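Mannitol dehydrogenase (Pseudomonas fluorescens, PDB 1LJ8) binds NAD and is a long-chain dehydrogenase that probably interconverts mannitol and fructose through mannitol 2-dehydrogenase activity. Local coordinates at residues A[143-156]-A[200-212]. Numbering follows the deposited sequence.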
loop_
_atom_site.group_PDB
_atom_site.type_symbol
_atom_site.label_atom_id
_atom_site.label_comp_id
_atom_site.label_asym_id
_atom_site.label_seq_id
_atom_site.Cartn_x
_atom_site.Cartn_y
_atom_site.Cartn_z
ATOM N N GLY A 143 11.142 -15.438 7.787
ATOM C CA GLY A 143 9.880 -15.355 8.508
ATOM C C GLY A 143 10.029 -14.847 9.933
ATOM O O GLY A 143 9.128 -14.953 10.752
ATOM N N GLU A 144 11.164 -14.266 10.245
ATOM C CA GLU A 144 11.374 -13.803 11.607
ATOM C C GLU A 144 10.919 -12.357 11.889
ATOM O O GLU A 144 11.126 -11.482 11.070
ATOM C CB GLU A 144 12.860 -13.942 11.948
ATOM C CG GLU A 144 13.290 -15.413 12.138
ATOM C CD GLU A 144 12.408 -16.113 13.180
ATOM O OE1 GLU A 144 11.532 -16.946 12.804
ATOM O OE2 GLU A 144 12.574 -15.795 14.380
ATOM N N PHE A 145 10.297 -12.132 13.053
ATOM C CA PHE A 145 9.929 -10.780 13.456
ATOM C C PHE A 145 11.250 -10.061 13.793
ATOM O O PHE A 145 12.118 -10.614 14.466
ATOM C CB PHE A 145 9.016 -10.832 14.694
ATOM C CG PHE A 145 8.609 -9.466 15.197
ATOM C CD1 PHE A 145 7.791 -8.656 14.424
ATOM C CD2 PHE A 145 9.020 -9.020 16.458
ATOM C CE1 PHE A 145 7.369 -7.392 14.884
ATOM C CE2 PHE A 145 8.607 -7.747 16.944
ATOM C CZ PHE A 145 7.784 -6.936 16.154
HETATM N N MSE A 146 11.416 -8.834 13.324
HETATM C CA MSE A 146 12.656 -8.085 13.517
HETATM C C MSE A 146 12.675 -7.318 14.842
HETATM O O MSE A 146 12.645 -6.098 14.878
HETATM C CB MSE A 146 12.846 -7.150 12.313
HETATM C CG MSE A 146 12.992 -7.974 11.016
HETATM SE SE MSE A 146 12.756 -6.893 9.372
HETATM C CE MSE A 146 14.506 -6.125 9.307
ATOM N N ALA A 147 12.743 -8.083 15.920
ATOM C CA ALA A 147 12.733 -7.533 17.291
ATOM C C ALA A 147 13.832 -6.541 17.574
ATOM O O ALA A 147 13.676 -5.674 18.447
ATOM C CB ALA A 147 12.809 -8.668 18.289
ATOM N N HIS A 148 14.939 -6.646 16.833
ATOM C CA HIS A 148 16.090 -5.754 17.030
ATOM C C HIS A 148 15.929 -4.327 16.536
ATOM O O HIS A 148 16.741 -3.452 16.886
ATOM C CB HIS A 148 17.325 -6.332 16.345
ATOM C CG HIS A 148 17.170 -6.441 14.854
ATOM N ND1 HIS A 148 16.391 -7.417 14.257
ATOM C CD2 HIS A 148 17.622 -5.647 13.854
ATOM C CE1 HIS A 148 16.376 -7.213 12.950
ATOM N NE2 HIS A 148 17.112 -6.145 12.681
ATOM N N LEU A 149 14.904 -4.063 15.723
ATOM C CA LEU A 149 14.717 -2.711 15.228
ATOM C C LEU A 149 14.613 -1.791 16.437
ATOM O O LEU A 149 13.975 -2.131 17.446
ATOM C CB LEU A 149 13.441 -2.600 14.364
ATOM C CG LEU A 149 13.556 -3.377 13.052
ATOM C CD1 LEU A 149 12.191 -3.430 12.313
ATOM C CD2 LEU A 149 14.626 -2.711 12.204
ATOM N N PRO A 150 15.215 -0.611 16.335
ATOM C CA PRO A 150 15.218 0.382 17.423
ATOM C C PRO A 150 13.852 0.813 17.959
ATOM O O PRO A 150 13.656 0.931 19.170
ATOM C CB PRO A 150 16.025 1.547 16.824
ATOM C CG PRO A 150 15.843 1.351 15.273
ATOM C CD PRO A 150 15.966 -0.140 15.155
ATOM N N GLN A 151 12.902 1.059 17.062
ATOM C CA GLN A 151 11.592 1.499 17.499
ATOM C C GLN A 151 10.851 0.337 18.191
ATOM O O GLN A 151 10.025 0.564 19.092
ATOM C CB GLN A 151 10.813 2.051 16.287
ATOM C CG GLN A 151 10.512 1.005 15.220
ATOM C CD GLN A 151 11.599 0.816 14.137
ATOM O OE1 GLN A 151 12.811 0.877 14.397
ATOM N NE2 GLN A 151 11.137 0.550 12.897
ATOM N N ILE A 152 11.139 -0.908 17.791
ATOM C CA ILE A 152 10.520 -2.067 18.444
ATOM C C ILE A 152 11.157 -2.205 19.841
ATOM O O ILE A 152 10.453 -2.442 20.824
ATOM C CB ILE A 152 10.735 -3.393 17.647
ATOM C CG1 ILE A 152 9.984 -3.306 16.285
ATOM C CG2 ILE A 152 10.231 -4.610 18.476
ATOM C CD1 ILE A 152 8.485 -3.149 16.415
ATOM N N GLN A 153 12.478 -2.083 19.926
ATOM C CA GLN A 153 13.114 -2.151 21.260
ATOM C C GLN A 153 12.579 -1.027 22.155
ATOM O O GLN A 153 12.412 -1.227 23.382
ATOM C CB GLN A 153 14.641 -2.004 21.163
ATOM C CG GLN A 153 15.346 -3.273 20.705
ATOM C CD GLN A 153 15.082 -4.446 21.642
ATOM O OE1 GLN A 153 15.376 -4.375 22.850
ATOM N NE2 GLN A 153 14.505 -5.521 21.106
ATOM N N HIS A 154 12.354 0.149 21.566
ATOM C CA HIS A 154 11.804 1.264 22.333
ATOM C C HIS A 154 10.461 0.879 22.951
ATOM O O HIS A 154 10.231 1.060 24.160
ATOM C CB HIS A 154 11.597 2.533 21.461
ATOM C CG HIS A 154 10.808 3.594 22.165
ATOM N ND1 HIS A 154 9.430 3.556 22.268
ATOM C CD2 HIS A 154 11.210 4.658 22.900
ATOM C CE1 HIS A 154 9.017 4.554 23.033
ATOM N NE2 HIS A 154 10.079 5.236 23.429
ATOM N N ASP A 155 9.565 0.317 22.141
ATOM C CA ASP A 155 8.250 -0.033 22.661
ATOM C C ASP A 155 8.269 -1.145 23.729
ATOM O O ASP A 155 7.439 -1.158 24.643
ATOM C CB ASP A 155 7.313 -0.393 21.491
ATOM C CG ASP A 155 6.832 0.832 20.746
ATOM O OD1 ASP A 155 7.419 1.917 20.932
ATOM O OD2 ASP A 155 5.865 0.692 19.971
ATOM N N LEU A 156 9.233 -2.071 23.631
ATOM C CA LEU A 156 9.334 -3.117 24.624
ATOM C C LEU A 156 9.797 -2.489 25.946
ATOM O O LEU A 156 9.296 -2.868 27.000
ATOM C CB LEU A 156 10.307 -4.201 24.149
ATOM C CG LEU A 156 9.741 -4.969 22.925
ATOM C CD1 LEU A 156 10.827 -5.886 22.363
ATOM C CD2 LEU A 156 8.533 -5.771 23.324
ATOM N N ARG A 200 -1.054 -10.836 12.070
ATOM C CA ARG A 200 -1.138 -11.769 13.194
ATOM C C ARG A 200 0.243 -12.226 13.654
ATOM O O ARG A 200 0.544 -12.162 14.857
ATOM C CB ARG A 200 -1.956 -13.003 12.801
ATOM C CG ARG A 200 -2.103 -14.031 13.938
ATOM C CD ARG A 200 -3.065 -15.114 13.458
ATOM N NE ARG A 200 -3.172 -16.241 14.372
ATOM C CZ ARG A 200 -2.295 -17.243 14.429
ATOM N NH1 ARG A 200 -1.233 -17.279 13.619
ATOM N NH2 ARG A 200 -2.476 -18.208 15.320
ATOM N N LYS A 201 1.098 -12.661 12.717
ATOM C CA LYS A 201 2.424 -13.147 13.088
ATOM C C LYS A 201 3.265 -12.092 13.789
ATOM O O LYS A 201 3.943 -12.372 14.802
ATOM C CB LYS A 201 3.185 -13.641 11.855
ATOM C CG LYS A 201 4.470 -14.371 12.202
ATOM C CD LYS A 201 5.176 -14.719 10.888
ATOM C CE LYS A 201 6.263 -15.769 11.085
ATOM N NZ LYS A 201 7.040 -15.880 9.822
ATOM N N ALA A 202 3.209 -10.874 13.254
ATOM C CA ALA A 202 3.959 -9.783 13.819
ATOM C C ALA A 202 3.458 -9.387 15.205
ATOM O O ALA A 202 4.281 -9.244 16.138
ATOM C CB ALA A 202 3.898 -8.585 12.868
ATOM N N LEU A 203 2.138 -9.176 15.342
ATOM C CA LEU A 203 1.601 -8.769 16.646
ATOM C C LEU A 203 1.854 -9.834 17.697
ATOM O O LEU A 203 2.263 -9.506 18.822
ATOM C CB LEU A 203 0.121 -8.434 16.561
ATOM C CG LEU A 203 -0.465 -7.868 17.863
ATOM C CD1 LEU A 203 0.237 -6.576 18.335
ATOM C CD2 LEU A 203 -1.947 -7.638 17.612
ATOM N N LEU A 204 1.676 -11.107 17.335
ATOM C CA LEU A 204 1.921 -12.179 18.303
ATOM C C LEU A 204 3.379 -12.260 18.684
ATOM O O LEU A 204 3.697 -12.451 19.875
ATOM C CB LEU A 204 1.455 -13.545 17.758
ATOM C CG LEU A 204 -0.066 -13.700 17.630
ATOM C CD1 LEU A 204 -0.355 -15.145 17.115
ATOM C CD2 LEU A 204 -0.775 -13.472 18.979
ATOM N N ALA A 205 4.280 -12.115 17.716
ATOM C CA ALA A 205 5.720 -12.178 18.013
ATOM C C ALA A 205 6.097 -11.040 18.963
ATOM O O ALA A 205 6.863 -11.212 19.937
ATOM C CB ALA A 205 6.520 -12.066 16.763
ATOM N N PHE A 206 5.528 -9.872 18.701
ATOM C CA PHE A 206 5.802 -8.725 19.554
ATOM C C PHE A 206 5.238 -8.961 20.962
ATOM O O PHE A 206 5.915 -8.713 21.946
ATOM C CB PHE A 206 5.168 -7.460 18.945
ATOM C CG PHE A 206 5.441 -6.220 19.743
ATOM C CD1 PHE A 206 6.605 -5.479 19.532
ATOM C CD2 PHE A 206 4.529 -5.797 20.684
ATOM C CE1 PHE A 206 6.847 -4.316 20.270
ATOM C CE2 PHE A 206 4.757 -4.627 21.427
ATOM C CZ PHE A 206 5.904 -3.900 21.217
ATOM N N ALA A 207 4.004 -9.427 21.050
ATOM C CA ALA A 207 3.368 -9.671 22.330
ATOM C C ALA A 207 4.169 -10.698 23.143
ATOM O O ALA A 207 4.298 -10.560 24.366
ATOM C CB ALA A 207 1.937 -10.146 22.137
ATOM N N ALA A 208 4.713 -11.698 22.447
ATOM C CA ALA A 208 5.503 -12.748 23.090
ATOM C C ALA A 208 6.755 -12.193 23.740
ATOM O O ALA A 208 7.239 -12.765 24.739
ATOM C CB ALA A 208 5.873 -13.835 22.074
ATOM N N LEU A 209 7.310 -11.113 23.182
ATOM C CA LEU A 209 8.486 -10.493 23.797
ATOM C C LEU A 209 8.073 -9.776 25.105
ATOM O O LEU A 209 8.927 -9.427 25.907
ATOM C CB LEU A 209 9.162 -9.516 22.829
ATOM C CG LEU A 209 9.773 -10.219 21.619
ATOM C CD1 LEU A 209 10.104 -9.189 20.554
ATOM C CD2 LEU A 209 11.004 -11.031 22.071
ATOM N N HIS A 210 6.773 -9.550 25.307
ATOM C CA HIS A 210 6.254 -8.959 26.558
ATOM C C HIS A 210 6.024 -10.089 27.559
ATOM O O HIS A 210 6.748 -10.211 28.551
ATOM C CB HIS A 210 4.935 -8.249 26.327
ATOM C CG HIS A 210 5.099 -6.837 25.884
ATOM N ND1 HIS A 210 5.552 -5.849 26.730
ATOM C CD2 HIS A 210 4.909 -6.249 24.683
ATOM C CE1 HIS A 210 5.635 -4.709 26.069
ATOM N NE2 HIS A 210 5.249 -4.924 24.824
ATOM N N ASN A 211 4.977 -10.874 27.337
ATOM C CA ASN A 211 4.709 -12.032 28.188
ATOM C C ASN A 211 3.824 -13.005 27.452
ATOM O O ASN A 211 3.026 -12.613 26.593
ATOM C CB ASN A 211 4.092 -11.631 29.544
ATOM C CG ASN A 211 2.755 -10.930 29.409
ATOM O OD1 ASN A 211 1.718 -11.567 29.303
ATOM N ND2 ASN A 211 2.777 -9.610 29.437
ATOM N N ALA A 212 4.010 -14.286 27.754
ATOM C CA ALA A 212 3.217 -15.315 27.118
ATOM C C ALA A 212 1.735 -15.064 27.351
ATOM O O ALA A 212 0.909 -15.309 26.474
ATOM C CB ALA A 212 3.615 -16.692 27.659
HETATM O O HOH W 1 4.983 -2.416 23.984
#
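Phe145, on the short strand 144-145, turns one ring face onto the backbone of helix 200-210: Ala202 O stands 3.8 Å above the ring plane, towards the rim. With CG anti to the backbone N (chi1 179°), the ring is laid against that helix, and Leu209 CD1 reaches its edge. Phe145 CB lies 3.5 Å from Ala205 CB, and Phe145 CZ meets Phe206 CB at 3.9 Å. Phe206 in turn receives Ile152 CG2 and Asp155 CB at its edge and Leu156 CD2 over one face, a CH-pi contact 25° off the ring normal. The same methyl makes a second CH-pi contact, Leu156 CD2 lying 4.0 Å from the His210 ring centroid. Beside it, a water joins Asp155 O to His210 NE2. At the far end the extended Lys201 bonds Gly143 O through NZ; the 2.5 Å NZ–O length is doubtfully short.

With only the CB of an alanine at Phe145, the contact to Ala205 CB would remain, but Phe206 CB and Leu209 CD1 would probably lose their aromatic neighbour. In the second shell, Phe166 meets the Phe145 ring edge-to-face; Thr164 OG1 bonds Asp155 OD2, while Lys163 N and His154 ND1 bond OD1. Helices 150-156 and 200-210 cross at -47°; Leu156, Phe206 and Leu209 bridge the 10.9 Å between segment axes. This is structural packing within the Rossmann-type domain, the Ile152 side chain about 9 Å from the bound NAD.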